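Local coordinates for protein hydrazine synthase subunit gamma (Candidatus Kuenenia stuttgartiensis, PDB 5C2V) that reduces nitric oxide to hydroxylamine, the first half-reaction of hydrazine synthesis, and carries two c-type hemes, one apparently in the active site and one probably for electron transfer, at residues L18-V26 with E137-A146. Sequence-based numbering, arbitrary orientation.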
loop_
_atom_site.group_PDB
_atom_site.type_symbol
_atom_site.label_atom_id
_atom_site.label_comp_id
_atom_site.label_asym_id
_atom_site.label_seq_id
_atom_site.Cartn_x
_atom_site.Cartn_y
_atom_site.Cartn_z
ATOM N N LEU C 18 -29.722 -20.534 39.934
ATOM C CA LEU C 18 -30.482 -21.444 39.086
ATOM C C LEU C 18 -29.743 -21.709 37.780
ATOM O O LEU C 18 -29.029 -20.843 37.276
ATOM C CB LEU C 18 -31.873 -20.876 38.797
ATOM C CG LEU C 18 -32.764 -20.588 40.007
ATOM C CD1 LEU C 18 -34.053 -19.910 39.573
ATOM C CD2 LEU C 18 -33.060 -21.866 40.776
ATOM N N GLY C 19 -29.923 -22.907 37.235
ATOM C CA GLY C 19 -29.256 -23.289 36.004
ATOM C C GLY C 19 -29.839 -22.621 34.774
ATOM O O GLY C 19 -30.769 -21.819 34.867
ATOM N N ARG C 20 -29.278 -22.950 33.615
ATOM C CA ARG C 20 -29.736 -22.394 32.347
ATOM C C ARG C 20 -31.074 -22.986 31.920
ATOM O O ARG C 20 -32.016 -22.255 31.608
ATOM C CB ARG C 20 -28.694 -22.641 31.256
ATOM C CG ARG C 20 -29.036 -22.025 29.914
ATOM C CD ARG C 20 -28.061 -22.486 28.848
ATOM N NE ARG C 20 -28.224 -21.753 27.598
ATOM C CZ ARG C 20 -27.531 -22.005 26.493
ATOM N NH1 ARG C 20 -26.630 -22.976 26.481
ATOM N NH2 ARG C 20 -27.740 -21.287 25.399
ATOM N N GLU C 21 -31.138 -24.315 31.915
ATOM C CA GLU C 21 -32.313 -25.061 31.474
ATOM C C GLU C 21 -32.743 -24.664 30.061
ATOM O O GLU C 21 -31.905 -24.504 29.174
ATOM C CB GLU C 21 -33.470 -24.872 32.459
ATOM C CG GLU C 21 -33.124 -25.268 33.887
ATOM C CD GLU C 21 -34.351 -25.459 34.757
ATOM O OE1 GLU C 21 -34.547 -24.661 35.698
ATOM O OE2 GLU C 21 -35.116 -26.413 34.503
ATOM N N GLU C 22 -34.047 -24.508 29.855
ATOM C CA GLU C 22 -34.577 -24.184 28.534
ATOM C C GLU C 22 -35.208 -22.795 28.498
ATOM O O GLU C 22 -36.206 -22.544 29.172
ATOM C CB GLU C 22 -35.602 -25.233 28.097
ATOM C CG GLU C 22 -36.219 -24.974 26.729
ATOM C CD GLU C 22 -35.215 -25.103 25.599
ATOM O OE1 GLU C 22 -34.932 -24.085 24.932
ATOM O OE2 GLU C 22 -34.712 -26.224 25.373
ATOM N N PRO C 23 -34.617 -21.885 27.708
ATOM C CA PRO C 23 -35.103 -20.514 27.518
ATOM C C PRO C 23 -36.512 -20.465 26.940
ATOM O O PRO C 23 -36.854 -21.263 26.068
ATOM C CB PRO C 23 -34.095 -19.917 26.529
ATOM C CG PRO C 23 -32.869 -20.734 26.696
ATOM C CD PRO C 23 -33.349 -22.119 27.000
ATOM N N LEU C 24 -37.315 -19.526 27.428
ATOM C CA LEU C 24 -38.670 -19.333 26.931
ATOM C C LEU C 24 -38.674 -18.683 25.554
ATOM O O LEU C 24 -37.785 -17.900 25.226
ATOM C CB LEU C 24 -39.474 -18.468 27.905
ATOM C CG LEU C 24 -39.870 -19.082 29.246
ATOM C CD1 LEU C 24 -40.292 -17.993 30.219
ATOM C CD2 LEU C 24 -40.994 -20.082 29.043
ATOM N N THR C 25 -39.669 -19.022 24.744
ATOM C CA THR C 25 -39.936 -18.269 23.526
ATOM C C THR C 25 -40.719 -17.014 23.899
ATOM O O THR C 25 -41.365 -16.974 24.947
ATOM C CB THR C 25 -40.725 -19.090 22.492
ATOM O OG1 THR C 25 -42.086 -19.226 22.918
ATOM C CG2 THR C 25 -40.104 -20.468 22.316
ATOM N N VAL C 26 -40.645 -15.987 23.060
ATOM C CA VAL C 26 -41.422 -14.769 23.281
ATOM C C VAL C 26 -42.938 -15.035 23.352
ATOM O O VAL C 26 -43.619 -14.458 24.204
ATOM C CB VAL C 26 -41.133 -13.709 22.191
ATOM C CG1 VAL C 26 -41.956 -12.452 22.430
ATOM C CG2 VAL C 26 -39.652 -13.375 22.161
ATOM N N GLU C 137 -30.080 -13.919 25.417
ATOM C CA GLU C 137 -30.898 -15.125 25.501
ATOM C C GLU C 137 -32.054 -14.962 26.485
ATOM O O GLU C 137 -31.895 -14.367 27.552
ATOM C CB GLU C 137 -30.037 -16.323 25.905
ATOM C CG GLU C 137 -30.738 -17.664 25.776
ATOM C CD GLU C 137 -29.811 -18.833 26.043
ATOM O OE1 GLU C 137 -29.165 -18.850 27.113
ATOM O OE2 GLU C 137 -29.722 -19.731 25.180
ATOM N N ASN C 138 -33.215 -15.495 26.118
ATOM C CA ASN C 138 -34.403 -15.415 26.959
ATOM C C ASN C 138 -34.261 -16.209 28.253
ATOM O O ASN C 138 -33.468 -17.146 28.337
ATOM C CB ASN C 138 -35.632 -15.907 26.194
ATOM C CG ASN C 138 -36.061 -14.953 25.098
ATOM O OD1 ASN C 138 -35.857 -13.743 25.198
ATOM N ND2 ASN C 138 -36.666 -15.493 24.047
ATOM N N PHE C 139 -35.042 -15.825 29.257
ATOM C CA PHE C 139 -35.023 -16.495 30.552
ATOM C C PHE C 139 -35.747 -17.835 30.509
ATOM O O PHE C 139 -36.687 -18.023 29.736
ATOM C CB PHE C 139 -35.661 -15.608 31.622
ATOM C CG PHE C 139 -34.918 -14.330 31.878
ATOM C CD1 PHE C 139 -33.533 -14.306 31.886
ATOM C CD2 PHE C 139 -35.606 -13.152 32.109
ATOM C CE1 PHE C 139 -32.850 -13.128 32.125
ATOM C CE2 PHE C 139 -34.928 -11.970 32.346
ATOM C CZ PHE C 139 -33.548 -11.959 32.353
ATOM N N SER C 140 -35.299 -18.765 31.345
ATOM C CA SER C 140 -36.028 -20.005 31.572
ATOM C C SER C 140 -37.259 -19.682 32.417
ATOM O O SER C 140 -37.301 -18.631 33.059
ATOM C CB SER C 140 -35.134 -21.039 32.265
ATOM O OG SER C 140 -34.754 -20.603 33.558
ATOM N N PRO C 141 -38.271 -20.567 32.409
ATOM C CA PRO C 141 -39.468 -20.321 33.225
ATOM C C PRO C 141 -39.137 -20.098 34.701
ATOM O O PRO C 141 -39.671 -19.180 35.333
ATOM C CB PRO C 141 -40.285 -21.603 33.047
ATOM C CG PRO C 141 -39.853 -22.145 31.734
ATOM C CD PRO C 141 -38.404 -21.786 31.589
ATOM N N MET C 142 -38.244 -20.929 35.227
ATOM C CA MET C 142 -37.873 -20.885 36.637
ATOM C C MET C 142 -37.202 -19.567 37.013
ATOM O O MET C 142 -37.572 -18.935 38.002
ATOM C CB MET C 142 -36.949 -22.055 36.976
ATOM C CG MET C 142 -36.870 -22.376 38.458
ATOM S SD MET C 142 -38.455 -22.925 39.118
ATOM C CE MET C 142 -38.017 -23.263 40.822
ATOM N N ARG C 143 -36.214 -19.158 36.222
ATOM C CA ARG C 143 -35.476 -17.930 36.497
ATOM C C ARG C 143 -36.372 -16.701 36.378
ATOM O O ARG C 143 -36.244 -15.749 37.154
ATOM C CB ARG C 143 -34.269 -17.807 35.561
ATOM C CG ARG C 143 -33.110 -18.716 35.950
ATOM C CD ARG C 143 -31.850 -18.443 35.137
ATOM N NE ARG C 143 -31.834 -19.166 33.868
ATOM C CZ ARG C 143 -31.896 -18.587 32.674
ATOM N NH1 ARG C 143 -31.971 -17.266 32.576
ATOM N NH2 ARG C 143 -31.874 -19.330 31.575
ATOM N N LEU C 144 -37.285 -16.725 35.412
ATOM C CA LEU C 144 -38.243 -15.639 35.254
ATOM C C LEU C 144 -39.154 -15.552 36.473
ATOM O O LEU C 144 -39.338 -14.474 37.041
ATOM C CB LEU C 144 -39.077 -15.824 33.985
ATOM C CG LEU C 144 -40.120 -14.733 33.725
ATOM C CD1 LEU C 144 -39.476 -13.354 33.757
ATOM C CD2 LEU C 144 -40.832 -14.964 32.400
ATOM N N GLU C 145 -39.711 -16.691 36.876
ATOM C CA GLU C 145 -40.590 -16.737 38.042
ATOM C C GLU C 145 -39.871 -16.244 39.295
ATOM O O GLU C 145 -40.444 -15.510 40.098
ATOM C CB GLU C 145 -41.121 -18.153 38.267
ATOM C CG GLU C 145 -42.099 -18.258 39.428
ATOM C CD GLU C 145 -42.580 -19.675 39.669
ATOM O OE1 GLU C 145 -42.140 -20.588 38.940
ATOM O OE2 GLU C 145 -43.401 -19.874 40.590
ATOM N N ALA C 146 -38.612 -16.645 39.449
ATOM C CA ALA C 146 -37.801 -16.216 40.583
ATOM C C ALA C 146 -37.590 -14.704 40.562
ATOM O O ALA C 146 -37.689 -14.036 41.596
ATOM C CB ALA C 146 -36.463 -16.937 40.582
HETATM O O HOH W 1 -33.544 -22.346 35.320
#
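The carbonyl oxygen of Gly19 is gripped twice: Arg143 NE donates to Gly19 O at 3.0 Å, and a water donates a second hydrogen bond to it; the same water donates to Glu21 OE1 and accepts from Ser140 OG. The same guanidinium reaches one residue further, where Arg143 NH2 meets a lone pair of Arg20 O at 2.9 Å in an almost straight bond of 169°. A bend in the arginine chain, chi3 -86°, turns this edge to two successive carbonyls, and Gln49 takes Arg143 NH1. Arg20 itself runs fully extended to Glu137 and binds it side-on, NE to OE1 and NH2 to OE2 on its syn lone pair, the two planes 44° apart.

One backbone bond, Leu24 N to Phe139 O at 2.8 Å, comes from above the carbonyl plane and is joined by the side-chain amide of Asn138, whose ND2 donates to Leu24 O. Leu24 CD2 packs on Pro141 CG at 3.6 Å while its CD1 crosses Leu144 CD2, and at the far end Leu18 CD1 touches both Met142 CG and Ala146 CB. Ser140 is the N-cap of helix 141-152, its OG receiving a weak bond from Arg143 N.

The seam thus ties an irregular N-terminal segment to the start of a helix in the lobe of heme 1, whose heme touches Phe139. Glu22 OE2 accepts from the backbone N of Ile136 and Glu137 of the alpha subunit and forms a salt bridge with its Lys162. One guanidinium, that of Arg20, serves both fold and subunit interface: NE and NH2 bind Glu137 of the gamma subunit, while NH1 bonds Lys393 O of the alpha subunit.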